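Local atomic coordinates of nitrilotriacetate monooxygenase component B (PDB entry 3BPK), a protein that probably binds FMN and, as flavin reductase-like proteins of its family do, probably serves as an NAD(P)H-dependent flavin oxidoreductase partner in a monooxygenase system. Residues B[34-38]-B[77-81]; B[43-47]-B[73-77]; B[83-87]-B[124-129]; B[121-125]-B[163-167]; B[177-181]-B[196-200]. Where two conformers were deposited one is given. Numbering follows the deposited sequence.

In the fold
Contacts 1 to 4 cluster around one antiparallel sheet of the flavin reductase-like domain, consistent with an FMN-binding split barrel. Contacts 1 and 2 share Asn-77 and helix 73-81. Their centres are about 8 Å apart, and they meet neighbouring strands of that sheet. Contact 3 touches contact 1 through Thr-34, whose OG1 is 2.8 Å from Pro-127 O. Contact 4 shares Ile-124 and Ser-125 with contact 3, the centres being about 7 Å apart. Contact 5 lies farther off, its centre about 33 Å from that of contact 1 and about 25 Å from that of contact 4. It still touches contact 4, Val-167 CG1 to Ile-177 CD1 at 3.6 Å. Contacts 4 and 5 both reach the second subunit.

Contact 1 (B[34-38]-B[77-81]); sequences TSVTK and NAIEK
Asn-77 lays its side chain across the backbone of Val-36 and Thr-37 and the hydroxyl of Ser-35, where strand 28-36 runs out into a turn. Residues 34-36 are extended, and Lys-38 bends to phi/psi -62/-22. Residues 77-81 are the last turn of helix 73-81, with Lys-81 N bonded to Asn-77 O at 3.0 Å. The axes of strand 34-36 and helix 77-81 approach to 7.5 Å and cross at 56°. The nearest CA atoms are those of Thr-37 and Asn-77, 5.3 Å apart. Asn-77 takes chi1 m and chi2 -13°. Its ND2 donates to Ser-35 OG at 2.9 Å, with Ser-35 in rotamer p. Its CB packs 3.3 Å from Val-36 O, and its OD1 lies 3.4 Å from Thr-37 CA. Water 1 accepts from Val-36 N at 3.0 Å and donates weakly to Asn-77 O at 3.0 Å. Lys-81, mm at chi1 and chi2 and then extended, runs beside Val-36, with CE 3.8 Å from Val-36 CG1. Its NZ gives a 2.6 Å bond to water 2, which donates to Thr-37 O at 2.9 Å. At the solvent edge, Lys-38 CG meets Glu-80 CG at 3.5 Å. This is helix-on-sheet packing with a polar centre. Strand 28-36 lies between strands 42-54 and 83-88, and Asn-77 ND2 also reaches Asn-43 on the former.

Contact 2 (B[43-47]-B[73-77]); sequences NGAPY and DTSRN
Asp-73 opens the helical segment 73-77, which crosses the extended strand 43-47 at -125°. The two axes come within 9.2 Å, and the nearest CA pair is Asn-43 with Thr-74 at 7.2 Å. Asp-73, chi1 m, puts CB 3.9 Å from Asn-43 OD1. Water 3 donates to that OD1 at 2.8 Å and, weakly, to Asp-73 OD2 at 2.5 Å. Thr-74, also m, points toward the strand. Its OG1 shares a 2.6 Å hydrogen bond with Tyr-47 OH, near the plane of the ring, and lies 4.4 Å from Ala-45 CB. Tyr-47 reaches across with chi1 m and chi2 -80°. Arg-76 stays on the helix, where NH1 makes a 2.5 Å salt bridge to Asp-73 OD1. One turn on from Asp-73, Asn-77 N bonds to Asp-73 O at 2.8 Å. Asn-77 ND2 donates to Asn-43 OD1 at 3.0 Å and also to Ser-35 on the neighbouring strand 28-36. Asn-43, chi1 m, sends its ND2 to Glu-110. Residues 43, 45 and 47 face the helix in the alternation of a beta strand. Helix 73-81 thus lies obliquely across the strand, held by polar side chains, consistent with the FMN-binding split beta-barrel of the flavin reductase family.

Contact 3 (B[83-87]-B[124-129]); sequences EFVVH and ISVPGV
Glu-83 stretches its side chain, chi1 m and chi2 t, to the loop at Ser-125. Its OE1 accepts twice there, from Ser-125 N at 2.9 Å and from Ser-125 OG, rotamer p, at 2.8 Å. Glu-83 CD also lies 3.5 Å from Ile-124 CB. Residues 83-87 form a strand. Residues 124-127 are loop, and 128-129 are a two-residue strand. The two segments run in similar directions, 30° apart end to end. The nearest CA atoms are Glu-83 with Ile-124 at 6.4 Å, Phe-84 with Val-126 at 5.9 Å and Val-85 with Gly-128 at 5.8 Å. Val-85, rotamer t, sets CG2 3.3 Å from Val-126 O. Ile-124, in rotamer pt, brings CD1 to 3.8 Å from Val-85 CG2, and Val-126, in rotamer t, brings CG1 to 4.1 Å from it. His-87, chi1 m and chi2 78°, accepts from Val-129 N at NE2, 2.9 Å, so NE2 is unprotonated; its ND1 is bonded to Phe-32 O. Val-129, m, places CG2 over the ring face in a CH-pi contact, 4.0 Å from the centroid. Gly-128 CA is 3.3 Å from His-87 NE2, and a CB there would clash with it. Side-chain bonds thus fasten an irregular loop over a sheet face. Strand 83-88 beneath lies between strands 28-36 and 134-146, and Gly-128 pairs with Ile-119.

Contact 4 (B[121-125]-B[163-167]); sequences SEVIS and VRFHV
Ser-121 leads into a loop without regular secondary structure that lies beside residues 163-167, part of strand 155-168, whose residues 165-167 pair antiparallel with a strand of the second subunit. Glu-122, chi1 m and chi2 t, points at the strand. Its OE1 takes a 3.0 Å hydrogen bond from Arg-164 NE, which is part of a salt bridge, and is also bonded to Ser-6 of the second subunit. Its OE2 lies 3.3 Å from His-166 CE1, at the ring edge. Val-163 and Arg-164 both face Glu-137 on the adjacent strand, a classic beta bulge. The bulge lets both side chains point toward the loop, while His-166 NE2 bonds to Glu-137. Val-123, rotamer t, follows, with its CA 7.1 Å from that of Val-163. Its CG1 meets Val-163 CG2 at 3.8 Å, and its CG2 lies over the guanidinium face, 3.2 Å from Arg-164 NH2. Arg-164, chi1 t and chi2 p, also makes a weak hydrogen bond from NH1 to Val-163 O, 2.9 Å. Ile-124 CG2 touches Val-163 CG2 at 4.0 Å.

Contact 5 (B[177-181]-B[196-200]); sequences IHAEG and LGEQF
This is a small surface contact at the dimer interface, between a short helix of the flavin reductase-like domain and the tail of the chain, whose strand extends a sheet across the two subunits. It buries 162 Å² and has no direct hydrogen bond. Helix 179-182 begins after His-178, which holds the N-cap position. The other segment is extended and runs into a strand at its C-terminal end, where Gln-199 and Phe-200 pair antiparallel with a strand of the second subunit. The nearest CA atoms are those of Glu-180 and Leu-196, 7.7 Å apart. Ala-179 CB meets Leu-196 CD2 at 3.8 Å, and its O lies 3.8 Å from the same CD2. Leu-196 adopts the tp rotamer, and it also packs on Leu-188 of the second subunit. Gln-199, chi1 m and chi2 t, reaches back so that NE2 comes within 4.0 Å of Ala-179 CB and 4.3 Å of Glu-180 CG. The CA-to-CB bond of Glu-180 points sideways, but its OE1 swings in to 4.1 Å from Leu-196 CD2. Water 4 donates to Glu-180 OE1 at 3.0 Å and to Gly-197 O at 2.7 Å, and accepts weakly from Gln-199 NE2 at 3.4 Å.

Contact 1 (B[34-38]-B[77-81])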
# COMPACT_ATOMS: atom_id res chain seq x y z
N THR B 34 11.67 -10.81 5.67
CA THR B 34 12.32 -12.05 6.14
C THR B 34 11.50 -12.66 7.26
O THR B 34 10.83 -11.96 8.05
CB THR B 34 13.78 -11.86 6.61
OG1 THR B 34 13.85 -10.83 7.62
CG2 THR B 34 14.65 -11.48 5.44
N SER B 35 11.56 -13.98 7.33
CA SER B 35 10.76 -14.75 8.28
C SER B 35 11.50 -16.08 8.44
O SER B 35 12.36 -16.43 7.62
CB SER B 35 9.33 -14.96 7.73
OG SER B 35 9.33 -15.74 6.52
N VAL B 36 11.16 -16.82 9.50
CA VAL B 36 11.92 -18.05 9.82
C VAL B 36 10.96 -19.23 9.92
O VAL B 36 9.88 -19.10 10.51
CB VAL B 36 12.74 -17.88 11.13
CG1 VAL B 36 13.45 -19.19 11.50
CG2 VAL B 36 13.81 -16.77 10.94
N THR B 37 11.36 -20.38 9.34
CA THR B 37 10.53 -21.60 9.39
C THR B 37 10.65 -22.30 10.75
O THR B 37 11.56 -21.98 11.54
CB THR B 37 10.92 -22.62 8.30
OG1 THR B 37 12.20 -23.21 8.63
CG2 THR B 37 10.98 -21.99 6.90
N LYS B 38 9.76 -23.28 11.01
CA LYS B 38 9.87 -24.06 12.25
C LYS B 38 11.20 -24.83 12.29
O LYS B 38 11.68 -25.20 13.38
CB LYS B 38 8.70 -25.03 12.41
CG LYS B 38 7.39 -24.39 12.82
CD LYS B 38 6.40 -25.44 13.37
CE LYS B 38 6.16 -26.60 12.40
NZ LYS B 38 6.23 -26.25 10.94
N ASN B 77 5.25 -18.56 8.37
CA ASN B 77 6.36 -18.27 9.29
C ASN B 77 6.02 -17.08 10.20
O ASN B 77 6.36 -17.08 11.37
CB ASN B 77 7.60 -17.87 8.49
CG ASN B 77 8.18 -19.01 7.66
OD1 ASN B 77 7.82 -20.19 7.81
ND2 ASN B 77 9.11 -18.66 6.79
N ALA B 78 5.34 -16.06 9.64
CA ALA B 78 4.98 -14.90 10.44
C ALA B 78 3.97 -15.28 11.52
O ALA B 78 4.05 -14.80 12.65
CB ALA B 78 4.41 -13.79 9.57
N ILE B 79 3.02 -16.15 11.18
CA ILE B 79 2.03 -16.55 12.16
C ILE B 79 2.64 -17.45 13.24
O ILE B 79 2.37 -17.29 14.45
CB ILE B 79 0.85 -17.26 11.45
CG1 ILE B 79 0.09 -16.24 10.60
CG2 ILE B 79 -0.05 -17.96 12.50
CD1 ILE B 79 -0.90 -16.89 9.61
N GLU B 80 3.48 -18.40 12.79
CA GLU B 80 4.10 -19.35 13.72
C GLU B 80 5.00 -18.66 14.74
O GLU B 80 4.87 -18.92 15.95
CB GLU B 80 4.88 -20.40 12.92
CG GLU B 80 5.59 -21.50 13.77
CD GLU B 80 4.71 -22.17 14.83
OE1 GLU B 80 3.48 -22.36 14.61
OE2 GLU B 80 5.27 -22.53 15.89
N LYS B 81 5.89 -17.78 14.26
CA LYS B 81 6.81 -17.02 15.16
C LYS B 81 6.18 -15.77 15.78
O LYS B 81 6.66 -15.29 16.82
CB LYS B 81 8.08 -16.56 14.46
CG LYS B 81 9.00 -17.63 13.87
CD LYS B 81 9.67 -18.44 14.91
CE LYS B 81 10.91 -19.12 14.35
NZ LYS B 81 11.40 -20.09 15.39
O HOH W 1 8.93 -15.61 11.05
O HOH W 2 12.83 -21.92 14.19

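Contact 2 (B[43-47]-B[73-77])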
# COMPACT_ATOMS: atom_id res chain seq x y z
N ASN B 43 13.79 -17.36 5.43
CA ASN B 43 13.19 -17.08 4.15
C ASN B 43 13.19 -15.57 3.90
O ASN B 43 13.20 -14.77 4.87
CB ASN B 43 11.73 -17.57 4.12
CG ASN B 43 11.60 -19.08 3.90
OD1 ASN B 43 10.90 -19.74 4.64
ND2 ASN B 43 12.26 -19.61 2.85
N GLY B 44 13.14 -15.19 2.62
CA GLY B 44 12.97 -13.77 2.25
C GLY B 44 12.27 -13.71 0.92
O GLY B 44 12.49 -14.55 0.03
N ALA B 45 11.43 -12.69 0.78
CA ALA B 45 10.72 -12.44 -0.49
C ALA B 45 10.20 -11.02 -0.55
O ALA B 45 9.96 -10.42 0.49
CB ALA B 45 9.59 -13.41 -0.66
N PRO B 46 10.07 -10.46 -1.77
CA PRO B 46 9.53 -9.14 -1.95
C PRO B 46 8.01 -9.17 -2.14
O PRO B 46 7.48 -10.08 -2.81
CB PRO B 46 10.19 -8.67 -3.26
CG PRO B 46 10.39 -9.95 -4.03
CD PRO B 46 10.58 -11.04 -3.04
N TYR B 47 7.35 -8.14 -1.60
CA TYR B 47 5.89 -7.98 -1.68
C TYR B 47 5.56 -6.53 -1.97
O TYR B 47 5.89 -5.66 -1.14
CB TYR B 47 5.22 -8.38 -0.34
CG TYR B 47 5.47 -9.83 -0.03
CD1 TYR B 47 4.69 -10.83 -0.65
CD2 TYR B 47 6.55 -10.24 0.77
CE1 TYR B 47 4.93 -12.18 -0.42
CE2 TYR B 47 6.79 -11.60 1.00
CZ TYR B 47 5.99 -12.56 0.41
OH TYR B 47 6.26 -13.90 0.60
N ASP B 73 4.99 -19.47 2.51
CA ASP B 73 5.98 -19.56 3.58
C ASP B 73 5.98 -18.30 4.46
O ASP B 73 6.00 -18.37 5.70
CB ASP B 73 7.38 -19.74 2.98
CG ASP B 73 7.63 -21.17 2.49
OD1 ASP B 73 6.85 -22.08 2.83
OD2 ASP B 73 8.63 -21.37 1.78
N THR B 74 5.99 -17.14 3.81
CA THR B 74 6.12 -15.89 4.60
C THR B 74 4.98 -15.77 5.62
O THR B 74 5.22 -15.42 6.79
CB THR B 74 6.17 -14.64 3.68
OG1 THR B 74 7.35 -14.71 2.87
CG2 THR B 74 6.13 -13.34 4.50
N SER B 75 3.73 -16.05 5.21
CA SER B 75 2.60 -15.97 6.14
C SER B 75 2.62 -17.03 7.21
O SER B 75 2.36 -16.76 8.40
CB SER B 75 1.28 -16.06 5.37
OG SER B 75 1.26 -14.98 4.48
N ARG B 76 2.91 -18.28 6.79
CA ARG B 76 3.06 -19.37 7.76
C ARG B 76 4.09 -19.04 8.82
O ARG B 76 3.87 -19.23 10.02
CB ARG B 76 3.51 -20.68 7.10
CG ARG B 76 2.45 -21.43 6.38
CD ARG B 76 2.79 -22.92 6.38
NE ARG B 76 4.07 -23.25 5.73
CZ ARG B 76 4.21 -23.55 4.44
NH1 ARG B 76 5.41 -23.86 3.94
NH2 ARG B 76 3.15 -23.54 3.64
N ASN B 77 5.25 -18.56 8.37
CA ASN B 77 6.36 -18.27 9.29
C ASN B 77 6.02 -17.08 10.20
O ASN B 77 6.36 -17.08 11.37
CB ASN B 77 7.60 -17.87 8.49
CG ASN B 77 8.18 -19.01 7.66
OD1 ASN B 77 7.82 -20.19 7.81
ND2 ASN B 77 9.11 -18.66 6.79
O HOH W 3 10.28 -22.19 3.54

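Contact 3 (B[83-87]-B[124-129])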
# COMPACT_ATOMS: atom_id res chain seq x y z
N GLU B 83 6.45 -12.96 14.35
CA GLU B 83 7.56 -12.00 14.14
C GLU B 83 8.00 -12.07 12.70
O GLU B 83 7.95 -13.14 12.07
CB GLU B 83 8.79 -12.42 15.01
CG GLU B 83 8.53 -12.37 16.51
CD GLU B 83 9.70 -12.88 17.32
OE1 GLU B 83 10.58 -13.51 16.71
OE2 GLU B 83 9.71 -12.63 18.54
N PHE B 84 8.47 -10.94 12.18
CA PHE B 84 9.07 -10.89 10.84
C PHE B 84 9.77 -9.56 10.69
O PHE B 84 9.52 -8.64 11.48
CB PHE B 84 8.00 -11.11 9.72
CG PHE B 84 6.81 -10.16 9.77
CD1 PHE B 84 6.76 -9.03 8.93
CD2 PHE B 84 5.72 -10.40 10.64
CE1 PHE B 84 5.65 -8.16 8.95
CE2 PHE B 84 4.61 -9.54 10.64
CZ PHE B 84 4.58 -8.43 9.81
N VAL B 85 10.68 -9.46 9.71
CA VAL B 85 11.34 -8.16 9.50
C VAL B 85 10.93 -7.60 8.14
O VAL B 85 10.98 -8.33 7.12
CB VAL B 85 12.89 -8.30 9.56
CG1 VAL B 85 13.60 -6.92 9.37
CG2 VAL B 85 13.35 -8.89 10.93
N VAL B 86 10.61 -6.30 8.11
CA VAL B 86 10.25 -5.64 6.85
C VAL B 86 11.38 -4.68 6.49
O VAL B 86 11.71 -3.78 7.29
CB VAL B 86 8.93 -4.86 6.99
CG1 VAL B 86 8.67 -4.07 5.67
CG2 VAL B 86 7.78 -5.82 7.30
N HIS B 87 11.96 -4.87 5.30
CA HIS B 87 13.04 -4.01 4.85
C HIS B 87 12.53 -3.13 3.73
O HIS B 87 11.74 -3.58 2.87
CB HIS B 87 14.20 -4.85 4.27
CG HIS B 87 14.72 -5.88 5.22
ND1 HIS B 87 14.07 -7.08 5.43
CD2 HIS B 87 15.86 -5.93 5.97
CE1 HIS B 87 14.77 -7.82 6.29
NE2 HIS B 87 15.85 -7.13 6.65
N ILE B 124 13.03 -8.98 18.37
CA ILE B 124 12.46 -10.24 17.89
C ILE B 124 13.58 -11.22 17.57
O ILE B 124 14.76 -10.84 17.58
CB ILE B 124 11.55 -10.01 16.64
CG1 ILE B 124 12.34 -9.41 15.46
CG2 ILE B 124 10.37 -9.10 17.00
CD1 ILE B 124 11.49 -9.32 14.18
N SER B 125 13.17 -12.46 17.28
CA SER B 125 14.06 -13.62 17.04
C SER B 125 14.21 -13.98 15.55
O SER B 125 14.74 -15.06 15.20
CB SER B 125 13.51 -14.86 17.78
OG SER B 125 12.50 -15.49 17.01
N VAL B 126 13.72 -13.12 14.67
CA VAL B 126 13.89 -13.29 13.24
C VAL B 126 14.94 -12.30 12.74
O VAL B 126 14.80 -11.08 12.94
CB VAL B 126 12.56 -12.98 12.52
CG1 VAL B 126 12.77 -12.93 11.01
CG2 VAL B 126 11.49 -13.99 12.92
N PRO B 127 16.02 -12.80 12.11
CA PRO B 127 17.03 -11.90 11.56
C PRO B 127 16.51 -11.11 10.35
O PRO B 127 15.57 -11.57 9.67
CB PRO B 127 18.11 -12.84 11.04
CG PRO B 127 17.86 -14.15 11.66
CD PRO B 127 16.39 -14.23 11.95
N GLY B 128 17.14 -9.98 10.09
CA GLY B 128 16.98 -9.27 8.82
C GLY B 128 18.22 -9.47 7.96
O GLY B 128 19.01 -10.41 8.18
N VAL B 129 18.37 -8.58 6.98
CA VAL B 129 19.57 -8.55 6.16
C VAL B 129 20.33 -7.24 6.33
O VAL B 129 19.73 -6.16 6.39
CB VAL B 129 19.28 -8.86 4.67
CG1 VAL B 129 18.66 -10.26 4.52
CG2 VAL B 129 18.39 -7.78 3.99

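Contact 4 (B[121-125]-B[163-167])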
# COMPACT_ATOMS: atom_id res chain seq x y z
N SER B 121 18.23 -9.55 15.00
CA SER B 121 17.33 -8.50 15.48
C SER B 121 17.50 -8.32 17.00
O SER B 121 17.97 -9.25 17.69
CB SER B 121 15.88 -8.89 15.17
OG SER B 121 15.65 -8.74 13.78
N GLU B 122 17.11 -7.14 17.49
CA GLU B 122 17.30 -6.75 18.90
C GLU B 122 16.13 -7.21 19.79
O GLU B 122 16.35 -7.67 20.94
CB GLU B 122 17.43 -5.22 19.01
CG GLU B 122 18.70 -4.68 18.37
CD GLU B 122 18.75 -3.14 18.35
OE1 GLU B 122 17.92 -2.51 19.00
OE2 GLU B 122 19.64 -2.59 17.70
N VAL B 123 14.90 -7.11 19.27
CA VAL B 123 13.69 -7.37 20.06
C VAL B 123 13.11 -8.73 19.67
O VAL B 123 12.78 -9.54 20.52
CB VAL B 123 12.59 -6.25 19.85
CG1 VAL B 123 11.33 -6.58 20.62
CG2 VAL B 123 13.13 -4.88 20.23
N ILE B 124 13.03 -8.98 18.37
CA ILE B 124 12.46 -10.24 17.89
C ILE B 124 13.58 -11.22 17.57
O ILE B 124 14.76 -10.84 17.58
CB ILE B 124 11.55 -10.01 16.64
CG1 ILE B 124 12.34 -9.41 15.46
CG2 ILE B 124 10.37 -9.10 17.00
CD1 ILE B 124 11.49 -9.32 14.18
N SER B 125 13.17 -12.46 17.28
CA SER B 125 14.06 -13.62 17.04
C SER B 125 14.21 -13.98 15.55
O SER B 125 14.74 -15.06 15.20
CB SER B 125 13.51 -14.86 17.78
OG SER B 125 12.50 -15.49 17.01
N VAL B 163 8.43 -2.79 16.19
CA VAL B 163 8.98 -2.75 17.57
C VAL B 163 10.44 -2.22 17.61
O VAL B 163 10.95 -1.89 18.68
CB VAL B 163 8.85 -4.10 18.28
CG1 VAL B 163 7.38 -4.42 18.47
CG2 VAL B 163 9.58 -5.22 17.49
N ARG B 164 11.06 -2.13 16.43
CA ARG B 164 12.37 -1.46 16.32
C ARG B 164 12.58 -0.97 14.90
O ARG B 164 12.27 -1.69 13.95
CB ARG B 164 13.52 -2.41 16.68
CG ARG B 164 14.85 -1.69 16.95
CD ARG B 164 14.71 -0.89 18.26
NE ARG B 164 15.10 -1.64 19.46
CZ ARG B 164 14.34 -1.86 20.52
NH1 ARG B 164 13.06 -1.45 20.55
NH2 ARG B 164 14.85 -2.53 21.57
N PHE B 165 13.07 0.27 14.79
CA PHE B 165 13.50 0.81 13.51
C PHE B 165 15.02 0.76 13.49
O PHE B 165 15.66 1.06 14.52
CB PHE B 165 13.14 2.27 13.37
CG PHE B 165 11.68 2.55 13.14
CD1 PHE B 165 11.14 2.47 11.86
CD2 PHE B 165 10.87 3.00 14.20
CE1 PHE B 165 9.79 2.82 11.64
CE2 PHE B 165 9.54 3.32 13.98
CZ PHE B 165 9.00 3.23 12.68
N HIS B 166 15.60 0.42 12.33
CA HIS B 166 17.05 0.49 12.09
C HIS B 166 17.22 1.34 10.85
O HIS B 166 16.67 1.01 9.79
CB HIS B 166 17.62 -0.89 11.80
CG HIS B 166 17.46 -1.85 12.94
ND1 HIS B 166 18.34 -1.90 13.99
CD2 HIS B 166 16.48 -2.75 13.22
CE1 HIS B 166 17.94 -2.82 14.86
NE2 HIS B 166 16.81 -3.35 14.41
N VAL B 167 17.94 2.46 10.96
CA VAL B 167 18.02 3.44 9.87
C VAL B 167 19.46 3.86 9.62
O VAL B 167 20.15 4.23 10.58
CB VAL B 167 17.19 4.72 10.19
CG1 VAL B 167 17.29 5.73 9.04
CG2 VAL B 167 15.69 4.37 10.54

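Contact 5 (B[177-181]-B[196-200])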
# COMPACT_ATOMS: atom_id res chain seq x y z
N ILE B 177 13.79 11.19 6.70
CA ILE B 177 14.59 10.33 5.82
C ILE B 177 14.87 11.05 4.51
O ILE B 177 13.93 11.57 3.90
CB ILE B 177 13.83 8.99 5.50
CG1 ILE B 177 13.52 8.21 6.79
CG2 ILE B 177 14.58 8.14 4.50
CD1 ILE B 177 14.76 7.79 7.57
N HIS B 178 16.14 11.07 4.08
CA HIS B 178 16.49 11.66 2.78
C HIS B 178 16.09 10.75 1.66
O HIS B 178 16.75 9.75 1.39
CB HIS B 178 17.97 11.98 2.67
CG HIS B 178 18.40 13.12 3.53
ND1 HIS B 178 19.52 13.08 4.33
CD2 HIS B 178 17.84 14.34 3.72
CE1 HIS B 178 19.64 14.22 4.98
NE2 HIS B 178 18.63 15.00 4.63
N ALA B 179 14.97 11.08 1.01
CA ALA B 179 14.42 10.23 -0.04
C ALA B 179 15.41 10.00 -1.19
O ALA B 179 15.56 8.87 -1.68
CB ALA B 179 13.09 10.82 -0.56
N GLU B 180 16.12 11.06 -1.61
CA GLU B 180 17.07 10.88 -2.71
C GLU B 180 18.31 10.09 -2.30
O GLU B 180 18.93 9.45 -3.14
CB GLU B 180 17.47 12.20 -3.37
CG GLU B 180 16.78 12.45 -4.73
CD GLU B 180 16.98 11.31 -5.75
OE1 GLU B 180 15.96 10.88 -6.35
OE2 GLU B 180 18.13 10.83 -5.93
N GLY B 181 18.67 10.11 -1.02
CA GLY B 181 19.76 9.25 -0.55
C GLY B 181 19.33 7.80 -0.43
O GLY B 181 20.11 6.88 -0.68
N LEU B 196 12.73 6.34 -7.91
CA LEU B 196 11.96 7.42 -7.32
C LEU B 196 11.85 8.54 -8.35
O LEU B 196 12.87 8.94 -8.96
CB LEU B 196 12.65 7.94 -6.04
CG LEU B 196 11.89 9.04 -5.26
CD1 LEU B 196 10.51 8.56 -4.77
CD2 LEU B 196 12.75 9.53 -4.12
N GLY B 197 10.65 9.05 -8.56
CA GLY B 197 10.47 10.13 -9.54
C GLY B 197 10.78 11.53 -9.04
O GLY B 197 11.14 11.75 -7.87
N GLU B 198 10.61 12.49 -9.95
CA GLU B 198 10.86 13.88 -9.63
C GLU B 198 9.91 14.36 -8.56
O GLU B 198 8.71 14.12 -8.61
CB GLU B 198 10.72 14.76 -10.87
CG GLU B 198 10.73 16.23 -10.53
CD GLU B 198 10.57 17.13 -11.73
OE1 GLU B 198 9.51 17.07 -12.42
OE2 GLU B 198 11.52 17.92 -11.97
N GLN B 199 10.46 15.03 -7.56
CA GLN B 199 9.65 15.50 -6.46
C GLN B 199 8.99 16.84 -6.75
O GLN B 199 9.47 17.65 -7.56
CB GLN B 199 10.49 15.57 -5.18
CG GLN B 199 11.05 14.21 -4.75
CD GLN B 199 11.76 14.32 -3.42
OE1 GLN B 199 11.25 14.96 -2.48
NE2 GLN B 199 12.93 13.69 -3.31
N PHE B 200 7.87 17.07 -6.08
CA PHE B 200 7.22 18.37 -6.07
C PHE B 200 6.49 18.55 -4.76
O PHE B 200 6.18 17.57 -4.06
CB PHE B 200 6.30 18.57 -7.29
CG PHE B 200 5.12 17.61 -7.35
CD1 PHE B 200 3.86 17.99 -6.84
CD2 PHE B 200 5.26 16.37 -7.94
CE1 PHE B 200 2.74 17.10 -6.92
CE2 PHE B 200 4.15 15.49 -8.01
CZ PHE B 200 2.90 15.86 -7.51
O HOH W 4 13.29 12.24 -6.32